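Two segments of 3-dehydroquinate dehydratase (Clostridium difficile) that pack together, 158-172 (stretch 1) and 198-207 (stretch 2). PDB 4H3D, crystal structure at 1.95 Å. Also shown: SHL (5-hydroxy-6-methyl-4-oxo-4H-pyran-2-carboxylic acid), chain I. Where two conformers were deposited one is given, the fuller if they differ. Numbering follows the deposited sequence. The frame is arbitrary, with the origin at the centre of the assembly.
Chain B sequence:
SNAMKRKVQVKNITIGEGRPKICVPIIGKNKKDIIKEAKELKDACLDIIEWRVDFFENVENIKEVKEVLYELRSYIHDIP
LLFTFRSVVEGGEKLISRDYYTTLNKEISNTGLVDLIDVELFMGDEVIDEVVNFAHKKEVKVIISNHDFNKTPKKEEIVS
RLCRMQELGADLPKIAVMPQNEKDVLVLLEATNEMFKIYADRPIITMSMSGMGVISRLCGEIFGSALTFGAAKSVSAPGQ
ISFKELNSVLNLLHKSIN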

# COMPACT_ATOMS: atom_id res chain seq x y z
N ILE B 158 17.35 -8.27 -10.15
CA ILE B 158 16.95 -6.87 -9.94
C ILE B 158 18.10 -6.11 -9.23
O ILE B 158 18.54 -5.04 -9.69
N VAL B 159 18.62 -6.70 -8.15
CA VAL B 159 19.73 -6.08 -7.43
C VAL B 159 20.96 -5.91 -8.34
O VAL B 159 21.64 -4.88 -8.28
N SER B 160 21.24 -6.90 -9.22
CA SER B 160 22.40 -6.83 -10.11
C SER B 160 22.27 -5.67 -11.11
O SER B 160 23.26 -4.99 -11.40
N ARG B 161 21.07 -5.44 -11.61
CA ARG B 161 20.85 -4.34 -12.54
C ARG B 161 20.98 -3.00 -11.84
O ARG B 161 21.60 -2.09 -12.36
N LEU B 162 20.39 -2.88 -10.66
CA LEU B 162 20.48 -1.63 -9.89
C LEU B 162 21.94 -1.32 -9.53
O LEU B 162 22.38 -0.17 -9.59
N CYS B 163 22.71 -2.36 -9.15
CA CYS B 163 24.14 -2.18 -8.87
C CYS B 163 24.89 -1.73 -10.13
O CYS B 163 25.77 -0.87 -10.06
N ARG B 164 24.54 -2.30 -11.28
CA ARG B 164 25.21 -1.91 -12.53
C ARG B 164 24.93 -0.42 -12.84
O ARG B 164 25.84 0.33 -13.31
N MET B 165 23.71 0.02 -12.55
CA MET B 165 23.32 1.42 -12.75
C MET B 165 24.15 2.33 -11.86
O MET B 165 24.56 3.41 -12.29
N GLN B 166 24.42 1.91 -10.63
CA GLN B 166 25.32 2.69 -9.76
C GLN B 166 26.72 2.75 -10.36
O GLN B 166 27.35 3.82 -10.39
N GLU B 167 27.21 1.60 -10.83
CA GLU B 167 28.55 1.53 -11.41
C GLU B 167 28.69 2.44 -12.64
O GLU B 167 29.76 2.99 -12.89
N LEU B 168 27.60 2.60 -13.38
CA LEU B 168 27.58 3.45 -14.57
C LEU B 168 27.41 4.95 -14.23
O LEU B 168 27.39 5.79 -15.11
N GLY B 169 27.31 5.26 -12.95
CA GLY B 169 27.19 6.65 -12.53
C GLY B 169 25.79 7.21 -12.44
O GLY B 169 25.62 8.43 -12.38
N ALA B 170 24.76 6.36 -12.45
CA ALA B 170 23.40 6.90 -12.28
C ALA B 170 23.30 7.58 -10.92
O ALA B 170 23.79 7.06 -9.93
N ASP B 171 22.70 8.76 -10.88
CA ASP B 171 22.42 9.39 -9.62
C ASP B 171 21.23 8.65 -9.00
O ASP B 171 21.12 8.55 -7.77
N LEU B 172 20.35 8.12 -9.87
CA LEU B 172 19.11 7.46 -9.46
C LEU B 172 18.78 6.25 -10.33
O LEU B 172 18.14 6.38 -11.39
N ILE B 198 21.44 -2.87 1.90
CA ILE B 198 22.75 -3.49 1.78
C ILE B 198 23.68 -2.92 0.71
O ILE B 198 24.86 -2.68 1.00
N TYR B 199 23.16 -2.69 -0.50
CA TYR B 199 24.02 -2.30 -1.64
C TYR B 199 24.00 -0.86 -2.12
O TYR B 199 24.98 -0.40 -2.68
N ALA B 200 22.90 -0.15 -1.90
CA ALA B 200 22.77 1.20 -2.40
C ALA B 200 23.57 2.25 -1.63
O ALA B 200 23.59 2.26 -0.40
N ASP B 201 24.24 3.13 -2.37
CA ASP B 201 24.89 4.27 -1.74
C ASP B 201 24.28 5.56 -2.27
O ASP B 201 24.86 6.62 -2.15
N ARG B 202 23.08 5.43 -2.86
CA ARG B 202 22.32 6.56 -3.40
C ARG B 202 20.83 6.14 -3.46
O ARG B 202 20.51 4.96 -3.28
N PRO B 203 19.94 7.10 -3.73
CA PRO B 203 18.53 6.72 -3.77
C PRO B 203 18.22 5.92 -5.02
O PRO B 203 18.90 6.09 -6.05
N ILE B 204 17.23 5.05 -4.91
CA ILE B 204 16.79 4.21 -6.00
C ILE B 204 15.30 4.38 -6.21
O ILE B 204 14.57 4.86 -5.31
N ILE B 205 14.86 4.03 -7.42
CA ILE B 205 13.48 4.13 -7.85
C ILE B 205 13.05 2.77 -8.37
O ILE B 205 13.68 2.22 -9.28
N THR B 206 11.98 2.21 -7.82
CA THR B 206 11.48 0.92 -8.28
C THR B 206 9.99 0.89 -8.31
O THR B 206 9.32 1.61 -7.52
N MET B 207 9.44 0.07 -9.21
CA MET B 207 8.00 -0.13 -9.28
C MET B 207 7.65 -1.45 -9.92
O MET B 207 8.41 -2.01 -10.71

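Where a helix ends and an extended segment runs past it, the helix flank can offer side chains while the loop after its end offers a backbone carbonyl; 3-dehydroquinate dehydratase from Clostridium difficile illustrates how one passing segment can use both. Residues 198-207 lie against a helix that runs to Glu-167 and the loop that follows, and the contact buries 674 Å² in total.

Ile-198 is too far away to take part, so the contact opens with Tyr-199. Its CA-to-CB bond points toward the helix, and chi1 in the m well with chi2 at -73° lays the ring alongside residues one turn apart. Val-159, in the t rotamer, brings CG1 within 3.5 Å of Tyr-199 CD2. Cys-163, an m rotamer, places SG 3.9 Å from Tyr-199 CB and 4.8 Å from the centroid of the ring, an oblique sulfur-aromatic approach.

The next helical turn supplies Gln-166, which points toward stretch 2 with chi1 m and chi2 t. Its amide reads the backbone at both ends: OE1 accepts a hydrogen bond from Asp-201 N at 2.9 Å, while NE2 donates a weak one to Tyr-199 O at 3.4 Å. Ala-200 sits between these two anchor points, its CA 3.2 Å from Gln-166 OE1. Asp-201 has its own CB directed sideways, but its p rotamer carries the carboxylate nearer to the helix. There Asp-201 OD1 lies 3.2 Å from Gln-166 OE1; both are acceptors, so no hydrogen bond joins them. The carboxylate instead pairs with Arg-202, whose NE and NH1 donate to Asp-201 OD1 at 2.8 and 2.9 Å in a salt bridge that helps to hold the guanidinium in place.

Arg-202 is the polar centrepiece. Pointing toward stretch 1 with chi angles p, t, p and -170°, it passes Gln-166, whose CG lies over one guanidinium face, 3.5 Å from Arg-202 NE. At the guanidinium edge, Arg-202 NH2 donates to Ala-170 O at 2.7 Å. That carbonyl lies just beyond the Schellman motif at Gly-169, whose positive phi turns the chain out of the helix. Water 1 accepts from Arg-202 NH2 at 2.9 Å and donates weakly to Gln-166 O at 3.5 Å, bridging the arginine to the last helical turn.

Beyond Arg-202 the contact becomes apolar. Leu-172, m and t, starts sideways, but its end comes nearer to stretch 2, and Leu-172 CD2 lies 3.6 Å from Pro-203 CB. Pro-203 O is buried here without a polar partner. Although Ile-204 points its CB away, its p, t rotamer leaves CD1 4.4 Å from CD1 of Leu-162, an m, t rotamer directed toward stretch 2. Ile-205, m and t, also sets out sideways, but its end comes nearer, and its CD1 is 3.9 Å from Leu-172 CB. Thr-206, a p rotamer with its CB toward stretch 1, brings CG2 within 4.3 Å of Leu-162 CD1. Met-207 leaves the interface altogether and faces the bound pyran acid, with its SD 3.3 Å from SHL CAK.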

# COMPACT_ATOMS: atom_id res chain seq x y z
CB ILE B 158 15.65 -6.78 -9.15
CG1 ILE B 158 14.49 -7.37 -9.97
CG2 ILE B 158 15.31 -5.31 -8.79
CD1 ILE B 158 13.22 -7.55 -9.18
CB VAL B 159 20.11 -6.87 -6.14
CG1 VAL B 159 21.41 -6.31 -5.54
CG2 VAL B 159 18.97 -6.81 -5.12
CB SER B 160 22.69 -8.19 -10.83
OG SER B 160 21.74 -8.48 -11.86
CB ARG B 161 19.51 -4.47 -13.23
CG ARG B 161 19.45 -5.68 -14.11
CD ARG B 161 18.24 -5.70 -14.97
NE ARG B 161 18.07 -7.02 -15.53
CZ ARG B 161 17.00 -7.43 -16.20
NH1 ARG B 161 15.99 -6.60 -16.43
NH2 ARG B 161 16.96 -8.67 -16.65
CB LEU B 162 19.59 -1.69 -8.64
CG LEU B 162 18.08 -1.76 -8.90
CD1 LEU B 162 17.31 -2.10 -7.60
CD2 LEU B 162 17.58 -0.46 -9.55
CB CYS B 163 24.76 -3.46 -8.32
SG CYS B 163 24.25 -3.85 -6.65
CB ARG B 164 24.77 -2.81 -13.69
CG ARG B 164 25.49 -2.53 -15.02
CD ARG B 164 27.01 -2.64 -14.89
NE ARG B 164 27.69 -2.18 -16.10
CZ ARG B 164 28.95 -1.74 -16.15
NH1 ARG B 164 29.46 -1.34 -17.31
NH2 ARG B 164 29.69 -1.68 -15.05
CB MET B 165 21.84 1.60 -12.50
CG MET B 165 20.96 0.92 -13.54
SD MET B 165 19.30 0.86 -12.92
CE MET B 165 18.39 0.19 -14.29
CB GLN B 166 25.40 2.11 -8.35
CG GLN B 166 24.16 2.31 -7.53
CD GLN B 166 24.38 1.95 -6.06
OE1 GLN B 166 23.76 2.53 -5.18
NE2 GLN B 166 25.27 0.99 -5.80
CB GLU B 167 28.93 0.08 -11.78
CG GLU B 167 29.07 -0.84 -10.57
CD GLU B 167 29.19 -2.32 -10.97
OE1 GLU B 167 29.27 -2.63 -12.19
OE2 GLU B 167 29.20 -3.18 -10.05
CB LEU B 168 26.51 2.98 -15.54
CG LEU B 168 26.85 1.70 -16.30
CD1 LEU B 168 25.62 1.12 -17.01
CD2 LEU B 168 28.01 1.92 -17.29
CB ALA B 170 22.36 5.79 -12.34
CB ASP B 171 22.08 10.87 -9.82
CG ASP B 171 23.25 11.65 -10.37
OD1 ASP B 171 24.15 12.01 -9.59
OD2 ASP B 171 23.26 11.94 -11.59
CB LEU B 172 17.93 8.45 -9.53
CG LEU B 172 17.96 9.68 -8.62
CD1 LEU B 172 16.86 10.69 -9.04
CD2 LEU B 172 17.83 9.29 -7.14
CB ILE B 198 22.58 -5.01 1.49
CG1 ILE B 198 21.70 -5.66 2.56
CG2 ILE B 198 23.95 -5.72 1.41
CD1 ILE B 198 21.31 -7.06 2.24
CB TYR B 199 23.70 -3.19 -2.85
CG TYR B 199 23.89 -4.65 -2.57
CD1 TYR B 199 25.16 -5.18 -2.46
CD2 TYR B 199 22.80 -5.50 -2.42
CE1 TYR B 199 25.35 -6.52 -2.20
CE2 TYR B 199 22.98 -6.84 -2.17
CZ TYR B 199 24.27 -7.35 -2.06
OH TYR B 199 24.47 -8.68 -1.80
CB ALA B 200 21.30 1.59 -2.43
CB ASP B 201 26.42 4.23 -1.86
CG ASP B 201 26.92 4.32 -3.29
OD1 ASP B 201 26.11 4.51 -4.24
OD2 ASP B 201 28.15 4.20 -3.46
CB ARG B 202 22.83 6.92 -4.78
CG ARG B 202 22.55 5.87 -5.83
CD ARG B 202 23.55 5.99 -6.97
NE ARG B 202 24.89 5.57 -6.56
CZ ARG B 202 26.00 5.74 -7.29
NH1 ARG B 202 27.17 5.32 -6.83
NH2 ARG B 202 25.94 6.34 -8.46
CB PRO B 203 17.78 8.06 -3.76
CG PRO B 203 18.86 9.12 -3.49
CD PRO B 203 20.12 8.53 -4.02
CB ILE B 204 17.10 2.71 -5.76
CG1 ILE B 204 16.29 2.17 -4.57
CG2 ILE B 204 18.64 2.52 -5.51
CD1 ILE B 204 16.50 0.70 -4.29
CB ILE B 205 13.35 5.12 -9.04
CG1 ILE B 205 13.92 6.49 -8.67
CG2 ILE B 205 11.89 5.22 -9.52
CD1 ILE B 205 14.20 7.40 -9.93
CB THR B 206 11.89 -0.25 -7.35
OG1 THR B 206 11.20 -0.14 -6.09
CG2 THR B 206 13.43 -0.24 -7.12
CB MET B 207 7.29 0.99 -10.04
CG MET B 207 7.47 0.93 -11.53
SD MET B 207 6.64 2.30 -12.35
CE MET B 207 7.50 3.71 -11.64
OAD SHL I . 4.42 5.06 -13.68
CAH SHL I . 4.65 4.15 -14.52
OAA SHL I . 3.76 3.33 -14.85
CAK SHL I . 5.98 4.06 -15.10
OAG SHL I . 6.97 5.02 -14.68
CAF SHL I . 8.20 5.07 -15.36
CAL SHL I . 9.07 6.06 -15.06
CAJ SHL I . 8.39 4.19 -16.37
OAC SHL I . 9.52 4.23 -17.06
CAI SHL I . 7.44 3.25 -16.69
CAE SHL I . 6.26 3.18 -16.06
OAB SHL I . 7.68 2.38 -17.65
O HOH W 1 28.66 6.80 -9.21